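Local coordinates for flavin-nucleotide-binding protein (Mycobacterium smegmatis, PDB 4YBN) that binds FAD and heme b within a dimeric split beta-barrel and is probably an oxidoreductase, at residues R103-F108 and W161-S166; P33-A38 and V81-L86; D27-I32 and F52-D57. All coordinates share one frame; numbering follows the deposited sequence. Where two conformers were deposited one is given.

Contact 1 of 3, residues R103-F108 and W161-S166. With FAD (flavin-adenine dinucleotide), chain K.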
loop_
_atom_site.group_PDB
_atom_site.type_symbol
_atom_site.label_atom_id
_atom_site.label_comp_id
_atom_site.label_asym_id
_atom_site.label_seq_id
_atom_site.Cartn_x
_atom_site.Cartn_y
_atom_site.Cartn_z
ATOM N N ARG A 103 -0.384 -9.758 -2.722
ATOM C CA ARG A 103 -0.010 -9.772 -4.140
ATOM C C ARG A 103 0.734 -8.455 -4.343
ATOM O O ARG A 103 0.276 -7.426 -3.847
ATOM C CB ARG A 103 -1.250 -9.753 -5.006
ATOM C CG ARG A 103 -2.150 -10.967 -5.034
ATOM C CD ARG A 103 -3.458 -10.598 -5.689
ATOM N NE ARG A 103 -4.318 -9.995 -4.681
ATOM C CZ ARG A 103 -5.429 -9.319 -4.900
ATOM N NH1 ARG A 103 -5.870 -9.128 -6.150
ATOM N NH2 ARG A 103 -6.096 -8.811 -3.834
ATOM N N SER A 104 1.884 -8.453 -4.985
ATOM C CA SER A 104 2.627 -7.249 -5.120
ATOM C C SER A 104 3.272 -7.195 -6.515
ATOM O O SER A 104 3.740 -8.226 -7.001
ATOM C CB SER A 104 3.773 -7.178 -4.064
ATOM O OG SER A 104 4.335 -5.844 -4.194
ATOM N N ALA A 105 3.283 -6.038 -7.138
ATOM C CA ALA A 105 3.970 -5.906 -8.431
ATOM C C ALA A 105 4.925 -4.782 -8.306
ATOM O O ALA A 105 4.655 -3.791 -7.614
ATOM C CB ALA A 105 2.956 -5.653 -9.516
ATOM N N THR A 106 6.056 -4.908 -8.985
ATOM C CA THR A 106 7.030 -3.851 -9.068
ATOM C C THR A 106 7.359 -3.629 -10.566
ATOM O O THR A 106 7.566 -4.609 -11.277
ATOM C CB THR A 106 8.323 -4.203 -8.349
ATOM O OG1 THR A 106 8.013 -4.778 -7.061
ATOM C CG2 THR A 106 9.069 -2.916 -8.123
ATOM N N LEU A 107 7.244 -2.391 -11.025
ATOM C CA LEU A 107 7.521 -1.973 -12.407
ATOM C C LEU A 107 8.646 -0.904 -12.487
ATOM O O LEU A 107 8.728 -0.026 -11.651
ATOM C CB LEU A 107 6.297 -1.361 -13.055
ATOM C CG LEU A 107 5.123 -2.357 -13.012
ATOM C CD1 LEU A 107 4.234 -2.147 -11.773
ATOM C CD2 LEU A 107 4.313 -2.259 -14.287
ATOM N N PHE A 108 9.452 -0.919 -13.541
ATOM C CA PHE A 108 10.638 -0.048 -13.567
ATOM C C PHE A 108 10.594 0.644 -14.901
ATOM O O PHE A 108 10.302 -0.022 -15.874
ATOM C CB PHE A 108 11.874 -0.948 -13.557
ATOM C CG PHE A 108 12.006 -1.771 -12.324
ATOM C CD1 PHE A 108 12.543 -1.201 -11.165
ATOM C CD2 PHE A 108 11.618 -3.097 -12.305
ATOM C CE1 PHE A 108 12.703 -1.951 -9.994
ATOM C CE2 PHE A 108 11.770 -3.869 -11.148
ATOM C CZ PHE A 108 12.325 -3.276 -9.991
ATOM N N TRP A 161 8.913 -5.731 -15.289
ATOM C CA TRP A 161 8.004 -5.905 -14.150
ATOM C C TRP A 161 8.152 -7.244 -13.459
ATOM O O TRP A 161 8.580 -8.238 -14.052
ATOM C CB TRP A 161 6.545 -5.661 -14.589
ATOM C CG TRP A 161 6.000 -6.559 -15.645
ATOM C CD1 TRP A 161 5.977 -6.325 -16.993
ATOM C CD2 TRP A 161 5.402 -7.845 -15.454
ATOM N NE1 TRP A 161 5.403 -7.393 -17.646
ATOM C CE2 TRP A 161 5.012 -8.322 -16.726
ATOM C CE3 TRP A 161 5.116 -8.619 -14.331
ATOM C CZ2 TRP A 161 4.426 -9.565 -16.912
ATOM C CZ3 TRP A 161 4.517 -9.830 -14.503
ATOM C CH2 TRP A 161 4.166 -10.303 -15.814
ATOM N N SER A 162 7.838 -7.270 -12.159
ATOM C CA SER A 162 7.879 -8.513 -11.428
ATOM C C SER A 162 6.576 -8.630 -10.590
ATOM O O SER A 162 6.025 -7.612 -10.147
ATOM C CB SER A 162 9.146 -8.590 -10.592
ATOM O OG SER A 162 9.065 -7.688 -9.513
ATOM N N LEU A 163 6.063 -9.827 -10.468
ATOM C CA LEU A 163 4.855 -10.075 -9.684
ATOM C C LEU A 163 5.123 -11.164 -8.645
ATOM O O LEU A 163 5.620 -12.308 -8.943
ATOM C CB LEU A 163 3.687 -10.440 -10.610
ATOM C CG LEU A 163 2.337 -10.695 -9.937
ATOM C CD1 LEU A 163 1.682 -9.495 -9.313
ATOM C CD2 LEU A 163 1.418 -11.320 -10.950
ATOM N N LYS A 164 4.799 -10.863 -7.410
ATOM C CA LYS A 164 4.919 -11.877 -6.320
ATOM C C LYS A 164 3.602 -12.114 -5.607
ATOM O O LYS A 164 2.884 -11.170 -5.235
ATOM C CB LYS A 164 5.972 -11.429 -5.372
ATOM C CG LYS A 164 6.290 -12.486 -4.299
ATOM C CD LYS A 164 7.638 -12.267 -3.610
ATOM C CE LYS A 164 8.016 -13.468 -2.715
ATOM N NZ LYS A 164 9.177 -13.060 -1.866
ATOM N N LEU A 165 3.236 -13.385 -5.499
ATOM C CA LEU A 165 1.923 -13.799 -5.003
ATOM C C LEU A 165 2.103 -14.738 -3.801
ATOM O O LEU A 165 2.742 -15.778 -3.938
ATOM C CB LEU A 165 1.120 -14.548 -6.092
ATOM C CG LEU A 165 1.073 -13.966 -7.527
ATOM C CD1 LEU A 165 0.389 -14.920 -8.517
ATOM C CD2 LEU A 165 0.316 -12.636 -7.511
ATOM N N SER A 166 1.504 -14.409 -2.659
ATOM C CA SER A 166 1.448 -15.299 -1.490
ATOM C C SER A 166 0.029 -15.482 -1.049
ATOM O O SER A 166 -0.559 -14.562 -0.527
ATOM C CB SER A 166 2.224 -14.712 -0.344
ATOM O OG SER A 166 2.581 -15.744 0.556
HETATM P PA FAD K . 15.697 -9.027 -4.116
HETATM O O1A FAD K . 16.468 -10.224 -4.596
HETATM O O2A FAD K . 16.426 -8.058 -3.234
HETATM O O5B FAD K . 14.986 -8.320 -5.430
HETATM C C5B FAD K . 15.157 -8.826 -6.771
HETATM C C4B FAD K . 13.917 -8.557 -7.636
HETATM O O4B FAD K . 12.817 -9.361 -7.171
HETATM C C3B FAD K . 13.307 -7.153 -7.536
HETATM O O3B FAD K . 14.015 -6.107 -8.227
HETATM C C2B FAD K . 11.842 -7.372 -7.951
HETATM O O2B FAD K . 11.662 -7.260 -9.357
HETATM C C1B FAD K . 11.546 -8.817 -7.526
HETATM N N9A FAD K . 10.651 -8.798 -6.363
HETATM C C8A FAD K . 11.101 -9.056 -5.111
HETATM N N7A FAD K . 10.082 -8.919 -4.213
HETATM C C5A FAD K . 8.974 -8.567 -4.894
HETATM C C6A FAD K . 7.578 -8.263 -4.487
HETATM N N6A FAD K . 7.285 -8.368 -3.171
HETATM N N1A FAD K . 6.680 -7.942 -5.467
HETATM C C2A FAD K . 7.050 -7.845 -6.780
HETATM N N3A FAD K . 8.310 -8.116 -7.183
HETATM C C4A FAD K . 9.323 -8.485 -6.315
HETATM N N1 FAD K . 9.550 -9.845 3.042
HETATM C C2 FAD K . 10.228 -10.003 4.217
HETATM O O2 FAD K . 11.413 -10.375 4.054
HETATM N N3 FAD K . 9.655 -9.763 5.433
HETATM C C4 FAD K . 8.366 -9.273 5.552
HETATM O O4 FAD K . 7.742 -8.960 6.606
HETATM C C4X FAD K . 7.567 -9.112 4.316
HETATM N N5 FAD K . 6.295 -8.641 4.346
HETATM C C5X FAD K . 5.627 -8.453 3.177
HETATM C C6 FAD K . 4.349 -8.003 3.202
HETATM C C7 FAD K . 3.659 -7.854 2.012
HETATM C C7M FAD K . 2.258 -7.338 2.018
HETATM C C8 FAD K . 4.278 -8.137 0.699
HETATM C C8M FAD K . 3.531 -7.908 -0.590
HETATM C C9 FAD K . 5.560 -8.601 0.676
HETATM C C9A FAD K . 6.250 -8.763 1.870
HETATM N N10 FAD K . 7.575 -9.202 1.839
HETATM C C10 FAD K . 8.255 -9.415 3.037
HETATM C "C1'" FAD K . 8.226 -9.558 0.552
HETATM C "C2'" FAD K . 9.297 -8.605 0.091
HETATM O "O2'" FAD K . 8.698 -7.665 -0.798
HETATM C "C3'" FAD K . 10.316 -9.432 -0.697
HETATM O "O3'" FAD K . 9.612 -10.293 -1.654
HETATM C "C4'" FAD K . 11.226 -10.224 0.281
HETATM O "O4'" FAD K . 11.911 -9.329 1.201
HETATM C "C5'" FAD K . 12.245 -11.038 -0.494
HETATM O "O5'" FAD K . 12.847 -10.181 -1.452
HETATM P P FAD K . 14.116 -10.653 -2.319
HETATM O O1P FAD K . 13.636 -11.911 -2.995
HETATM O O2P FAD K . 15.324 -10.671 -1.456
HETATM O O3P FAD K . 14.304 -9.494 -3.396
#

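Contact 2 of 3, residues P33-A38 and V81-L86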
loop_
_atom_site.group_PDB
_atom_site.type_symbol
_atom_site.label_atom_id
_atom_site.label_comp_id
_atom_site.label_asym_id
_atom_site.label_seq_id
_atom_site.Cartn_x
_atom_site.Cartn_y
_atom_site.Cartn_z
ATOM N N PRO A 33 -5.899 0.933 -6.480
ATOM C CA PRO A 33 -5.708 2.226 -7.120
ATOM C C PRO A 33 -4.493 3.044 -6.656
ATOM O O PRO A 33 -4.226 4.092 -7.212
ATOM C CB PRO A 33 -6.982 2.955 -6.754
ATOM C CG PRO A 33 -7.285 2.468 -5.427
ATOM C CD PRO A 33 -6.865 1.034 -5.370
ATOM N N LEU A 34 -3.761 2.554 -5.659
ATOM C CA LEU A 34 -2.629 3.267 -5.102
ATOM C C LEU A 34 -1.347 2.615 -5.549
ATOM O O LEU A 34 -1.200 1.385 -5.506
ATOM C CB LEU A 34 -2.736 3.281 -3.586
ATOM C CG LEU A 34 -1.504 3.483 -2.723
ATOM C CD1 LEU A 34 -0.962 4.886 -2.883
ATOM C CD2 LEU A 34 -1.870 3.169 -1.271
ATOM N N ALA A 35 -0.405 3.439 -5.988
ATOM C CA ALA A 35 0.939 2.974 -6.257
ATOM C C ALA A 35 1.902 3.751 -5.335
ATOM O O ALA A 35 1.616 4.894 -4.923
ATOM C CB ALA A 35 1.294 3.262 -7.720
ATOM N N THR A 36 3.049 3.163 -5.040
ATOM C CA THR A 36 4.057 3.898 -4.385
ATOM C C THR A 36 5.160 4.009 -5.409
ATOM O O THR A 36 5.590 3.009 -5.924
ATOM C CB THR A 36 4.534 3.201 -3.103
ATOM O OG1 THR A 36 3.420 3.128 -2.214
ATOM C CG2 THR A 36 5.575 3.989 -2.480
ATOM N N VAL A 37 5.621 5.220 -5.633
ATOM C CA VAL A 37 6.626 5.503 -6.648
ATOM C C VAL A 37 7.930 5.922 -5.977
ATOM O O VAL A 37 7.938 6.713 -5.079
ATOM C CB VAL A 37 6.184 6.627 -7.551
ATOM C CG1 VAL A 37 7.308 7.041 -8.495
ATOM C CG2 VAL A 37 4.953 6.245 -8.329
ATOM N N ALA A 38 9.000 5.281 -6.377
ATOM C CA ALA A 38 10.333 5.530 -5.851
ATOM C C ALA A 38 11.216 6.090 -6.959
ATOM O O ALA A 38 11.164 5.612 -8.112
ATOM C CB ALA A 38 10.904 4.231 -5.368
ATOM N N VAL A 81 7.924 1.414 -9.463
ATOM C CA VAL A 81 6.549 1.616 -9.066
ATOM C C VAL A 81 6.113 0.385 -8.356
ATOM O O VAL A 81 6.236 -0.708 -8.914
ATOM C CB VAL A 81 5.669 1.877 -10.285
ATOM C CG1 VAL A 81 4.208 2.002 -9.898
ATOM C CG2 VAL A 81 6.078 3.156 -10.943
ATOM N N SER A 82 5.618 0.528 -7.119
ATOM C CA SER A 82 5.167 -0.627 -6.368
ATOM C C SER A 82 3.675 -0.579 -6.090
ATOM O O SER A 82 3.099 0.455 -5.695
ATOM C CB SER A 82 6.007 -0.704 -5.029
ATOM O OG SER A 82 5.510 -1.715 -4.192
ATOM N N VAL A 83 3.034 -1.715 -6.344
ATOM C CA VAL A 83 1.578 -1.860 -6.175
ATOM C C VAL A 83 1.315 -3.111 -5.378
ATOM O O VAL A 83 1.707 -4.204 -5.786
ATOM C CB VAL A 83 0.788 -1.918 -7.523
ATOM C CG1 VAL A 83 -0.715 -2.013 -7.253
ATOM C CG2 VAL A 83 1.099 -0.640 -8.311
ATOM N N THR A 84 0.601 -2.961 -4.263
ATOM C CA THR A 84 0.457 -4.045 -3.278
ATOM C C THR A 84 -0.982 -4.167 -2.753
ATOM O O THR A 84 -1.654 -3.176 -2.438
ATOM C CB THR A 84 1.469 -3.778 -2.101
ATOM O OG1 THR A 84 2.810 -3.897 -2.611
ATOM C CG2 THR A 84 1.329 -4.792 -1.015
ATOM N N ALA A 85 -1.442 -5.397 -2.752
ATOM C CA ALA A 85 -2.672 -5.813 -2.104
ATOM C C ALA A 85 -2.377 -6.707 -0.943
ATOM O O ALA A 85 -1.791 -7.749 -1.102
ATOM C CB ALA A 85 -3.511 -6.554 -3.095
ATOM N N LEU A 86 -2.777 -6.285 0.237
ATOM C CA LEU A 86 -2.659 -7.091 1.477
ATOM C C LEU A 86 -3.935 -7.847 1.675
ATOM O O LEU A 86 -4.963 -7.218 1.883
ATOM C CB LEU A 86 -2.480 -6.144 2.646
ATOM C CG LEU A 86 -2.329 -6.697 4.086
ATOM C CD1 LEU A 86 -1.244 -7.717 4.126
ATOM C CD2 LEU A 86 -2.008 -5.573 5.045
HETATM O O HOH W 1 -0.124 -0.277 -3.553
HETATM O O HOH W 2 2.176 0.715 -2.601
#

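Contact 3 of 3, residues D27-I32 and F52-D57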
loop_
_atom_site.group_PDB
_atom_site.type_symbol
_atom_site.label_atom_id
_atom_site.label_comp_id
_atom_site.label_asym_id
_atom_site.label_seq_id
_atom_site.Cartn_x
_atom_site.Cartn_y
_atom_site.Cartn_z
ATOM N N ASP A 27 -4.808 -7.988 -13.364
ATOM C CA ASP A 27 -5.792 -8.142 -12.346
ATOM C C ASP A 27 -5.412 -7.365 -11.065
ATOM O O ASP A 27 -6.220 -6.627 -10.508
ATOM C CB ASP A 27 -5.991 -9.627 -12.009
ATOM C CG ASP A 27 -7.131 -9.823 -11.040
ATOM O OD1 ASP A 27 -8.286 -9.559 -11.442
ATOM O OD2 ASP A 27 -6.883 -10.208 -9.863
ATOM N N LEU A 28 -4.156 -7.447 -10.674
ATOM C CA LEU A 28 -3.721 -6.651 -9.534
ATOM C C LEU A 28 -3.796 -5.205 -9.815
ATOM O O LEU A 28 -4.401 -4.450 -9.049
ATOM C CB LEU A 28 -2.307 -7.014 -9.169
ATOM C CG LEU A 28 -1.703 -6.219 -8.006
ATOM C CD1 LEU A 28 -2.508 -6.406 -6.767
ATOM C CD2 LEU A 28 -0.285 -6.607 -7.803
ATOM N N LEU A 29 -3.292 -4.778 -10.980
ATOM C CA LEU A 29 -3.311 -3.358 -11.324
ATOM C C LEU A 29 -4.709 -2.801 -11.541
ATOM O O LEU A 29 -4.975 -1.613 -11.385
ATOM C CB LEU A 29 -2.467 -3.121 -12.574
ATOM C CG LEU A 29 -0.991 -3.443 -12.509
ATOM C CD1 LEU A 29 -0.284 -3.184 -13.788
ATOM C CD2 LEU A 29 -0.304 -2.707 -11.357
ATOM N N ASP A 30 -5.658 -3.666 -11.878
ATOM C CA ASP A 30 -7.003 -3.243 -11.994
ATOM C C ASP A 30 -7.786 -3.367 -10.713
ATOM O O ASP A 30 -8.994 -3.183 -10.735
ATOM C CB ASP A 30 -7.704 -4.138 -13.011
ATOM C CG ASP A 30 -7.179 -3.888 -14.428
ATOM O OD1 ASP A 30 -6.551 -2.816 -14.632
ATOM O OD2 ASP A 30 -7.381 -4.771 -15.288
ATOM N N THR A 31 -7.139 -3.729 -9.621
ATOM C CA THR A 31 -7.783 -3.852 -8.350
ATOM C C THR A 31 -7.375 -2.697 -7.424
ATOM O O THR A 31 -8.231 -2.082 -6.819
ATOM C CB THR A 31 -7.399 -5.198 -7.700
ATOM O OG1 THR A 31 -7.798 -6.254 -8.549
ATOM C CG2 THR A 31 -8.115 -5.373 -6.336
ATOM N N ILE A 32 -6.088 -2.449 -7.282
ATOM C CA ILE A 32 -5.570 -1.488 -6.294
ATOM C C ILE A 32 -5.355 -0.185 -6.983
ATOM O O ILE A 32 -4.658 -0.184 -7.968
ATOM C CB ILE A 32 -4.199 -1.995 -5.747
ATOM C CG1 ILE A 32 -4.359 -3.406 -5.135
ATOM C CG2 ILE A 32 -3.632 -1.036 -4.702
ATOM C CD1 ILE A 32 -5.264 -3.423 -3.925
ATOM N N PHE A 52 -3.097 5.569 -9.489
ATOM C CA PHE A 52 -2.720 5.273 -10.857
ATOM C C PHE A 52 -3.897 4.509 -11.492
ATOM O O PHE A 52 -4.738 3.896 -10.784
ATOM C CB PHE A 52 -1.467 4.439 -10.910
ATOM C CG PHE A 52 -1.718 3.014 -10.613
ATOM C CD1 PHE A 52 -1.791 2.556 -9.267
ATOM C CD2 PHE A 52 -1.984 2.098 -11.634
ATOM C CE1 PHE A 52 -2.146 1.256 -8.951
ATOM C CE2 PHE A 52 -2.327 0.805 -11.326
ATOM C CZ PHE A 52 -2.448 0.366 -9.987
ATOM N N GLY A 53 -3.951 4.490 -12.808
ATOM C CA GLY A 53 -4.836 3.572 -13.520
ATOM C C GLY A 53 -4.077 2.893 -14.652
ATOM O O GLY A 53 -3.161 3.492 -15.229
ATOM N N ARG A 54 -4.350 1.629 -14.904
ATOM C CA ARG A 54 -3.815 0.943 -16.034
ATOM C C ARG A 54 -4.703 1.283 -17.231
ATOM O O ARG A 54 -5.927 0.981 -17.212
ATOM C CB ARG A 54 -3.807 -0.564 -15.830
ATOM C CG ARG A 54 -3.094 -1.275 -16.968
ATOM C CD ARG A 54 -3.120 -2.798 -16.890
ATOM N NE ARG A 54 -4.463 -3.411 -16.832
ATOM C CZ ARG A 54 -5.164 -3.741 -17.924
ATOM N NH1 ARG A 54 -4.644 -3.596 -19.116
ATOM N NH2 ARG A 54 -6.343 -4.310 -17.828
ATOM N N VAL A 55 -4.115 1.910 -18.241
ATOM C CA VAL A 55 -4.819 2.235 -19.499
ATOM C C VAL A 55 -4.151 1.432 -20.528
ATOM O O VAL A 55 -3.151 1.815 -21.044
ATOM C CB VAL A 55 -4.805 3.712 -19.778
ATOM C CG1 VAL A 55 -5.532 4.088 -21.084
ATOM C CG2 VAL A 55 -5.453 4.422 -18.595
ATOM N N GLY A 56 -4.695 0.258 -20.732
ATOM C CA GLY A 56 -4.087 -0.717 -21.613
ATOM C C GLY A 56 -2.751 -1.242 -21.132
ATOM O O GLY A 56 -2.697 -1.875 -20.086
ATOM N N ASP A 57 -1.696 -0.909 -21.835
ATOM C CA ASP A 57 -0.370 -1.316 -21.494
ATOM C C ASP A 57 0.444 -0.143 -20.956
ATOM O O ASP A 57 1.659 -0.142 -21.001
ATOM C CB ASP A 57 0.333 -1.949 -22.680
ATOM C CG ASP A 57 -0.349 -3.221 -23.148
ATOM O OD1 ASP A 57 -0.776 -4.071 -22.339
ATOM O OD2 ASP A 57 -0.469 -3.375 -24.361
HETATM O O HOH W 3 -6.371 0.103 -13.430
HETATM O O HOH W 4 -7.458 -1.222 -16.470
#

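Contact 1 of 3, residues R103-F108 and W161-S166
Lys164, which pairs with Ser104 across the two strands, ends in an amino nitrogen held by three oxygens. The extended side chain brings Lys164 NZ to FAD O3' at 2.8 Å, and the same nitrogen bonds Arg13 O and heme O2A. In the backbone, Lys164 N donates to Ser104 O over 2.9 Å, nearly straight at the hydrogen (173°). Leu163 CD1 packs against that oxygen, Ser104 O, at 3.3 Å. The reverse bond, Ser104 N to Lys164 O, completes this antiparallel hydrogen-bonded pair. Thr106 and Ser162 form the next such pair, with Thr106 N 2.9 Å from Ser162 O. On the face that carries Ala105, Leu107, Trp161 and Leu163, Leu107 CG rests on Trp161 CB, and Ala105 and Leu163 meet beside them.

Ser104, Thr106, Ser162 and Lys164 all face FAD. The chi1 of Ser162 (71°) sets OG between the backbone N and the carbonyl carbon. There Ser162 OG accepts from FAD O2B at 2.6 Å; its bond to FAD N3A is very short and the exact length doubtful. Thr106 OG1 sits over the adenine face, 3.2 Å from FAD C2A. One amino group thus joins both cofactors, and its positive charge would probably help to hold the heme oxygen beside the flavin chain.

Contact 2 of 3, residues P33-A38 and V81-L86
Strands 34-38 and 81-86 run antiparallel but splayed, 150° between their directions, so the pairing is short. Thr36 and Ser82 make the hydrogen-bonded pair: Thr36 N to Ser82 O and Ser82 N to Thr36 O are both 2.8 Å. Val37 and Val81 follow as a non-hydrogen-bonded pair. Toward Leu34 the backbones part, and a water takes the place of a direct bond, donating to Leu34 O at 2.8 Å and accepting from Thr84 N at 2.9 Å. A second water lies 2.7 Å from Thr36 OG1 and donates a longer bond to Ser82 O. That oxygen therefore takes a backbone N-H and a water proton, with the CA-H of Ala35 as a further contact.

Both strands belong to the curled antiparallel sheet of the split beta-barrel, the fold of the pyridoxamine 5'-phosphate oxidase family. The side that carries Ala35, Val81 and Val83 is aliphatic. Ala35 CB meets Val81 CG1 at 3.9 Å and Val83 CG2 at 4.0 Å. Val81 reaches it because CG1 stands anti to the backbone N (chi1 176°), while Val81 CG2 touches Val37 CG2 at 4.2 Å. Phe52 closes over Ala35 and Val83. Where the strands separate, Thr84 touches FAD and packs on Leu34 of the second subunit; Leu34, whose side chain takes two conformations, touches a different FAD in the conformer given.

Contact 3 of 3, residues D27-I32 and F52-D57
Asp30 and Arg54 meet side-on, carboxylate against the NE and NH2 edge of the guanidinium. Arg54 NH2 lies 2.8 Å from Asp30 OD2 in an almost straight bond that uses the syn lone pair of the oxygen. The other half of this salt bridge is less regular: Arg54 NE reaches Asp30 OD1 at 3.1 Å, on the syn side but well out of the carboxylate plane. The two flat groups are turned 39° from one another, which lets one bond lie in the guanidinium plane and tilts the other. The Arg54 chain runs out extended and then bends at chi3 (57°), which carries NE back toward Asp30. On the far branch, Arg54 NH1 donates to Gly56 O at 2.8 Å, steadying the rotation of the group.

Beside this bridge, Leu29 and Phe52 cross at about a right angle, with Leu29 CD2 4.0 Å from Phe52 CZ. The ring takes the crowded chi1 position (78°), its CG set between the backbone N and the carbonyl carbon. Two carbonyl oxygens approach Phe52 CZ obliquely from the same side of the ring, Ile32 O at 3.0 Å and Leu29 O farther off. Two waters complete the junction. One joins Leu29 O to Arg54 N; the other lies 2.6 Å from Asp30 OD1 and 2.8 Å from Arg54 O. Asn220 also donates to Leu29 O, and Arg129 to Arg54 O, so neither carbonyl depends on water alone.

Asp30 is the first residue beyond helix 22-29, and Phe52 is buried among Val83, Leu59 and Ile61 of the barrel strands. The arrangement is a helix C-terminal end fastened to a strand of the split beta-barrel by a two-nitrogen arginine-carboxylate pair and, next to it, the Phe52 ring.

From the N terminus, helix 22-29 and the turn after it open contact 3, and strand 34-41 at once opens contact 2. Contact 3 closes first, at strand 44-55, spanning 19 residues of mostly strand. Contact 2 closes later, at 81-86, after 42 residues that include helix 68-74, so the two cross along the chain. Contact 1 comes afterwards in series: 103-108 waits through 52 residues, nearly half of them helical, for 161-166. All three reach one curled sheet, contact 3 bringing the helix end onto it. Strand 78-91 lies between strands 34-41 and 99-108, joining contacts 2 and 1. Leu28 packs against contact 1, and the Pro33-Phe52 backbone bond ties contact 3 to contact 2.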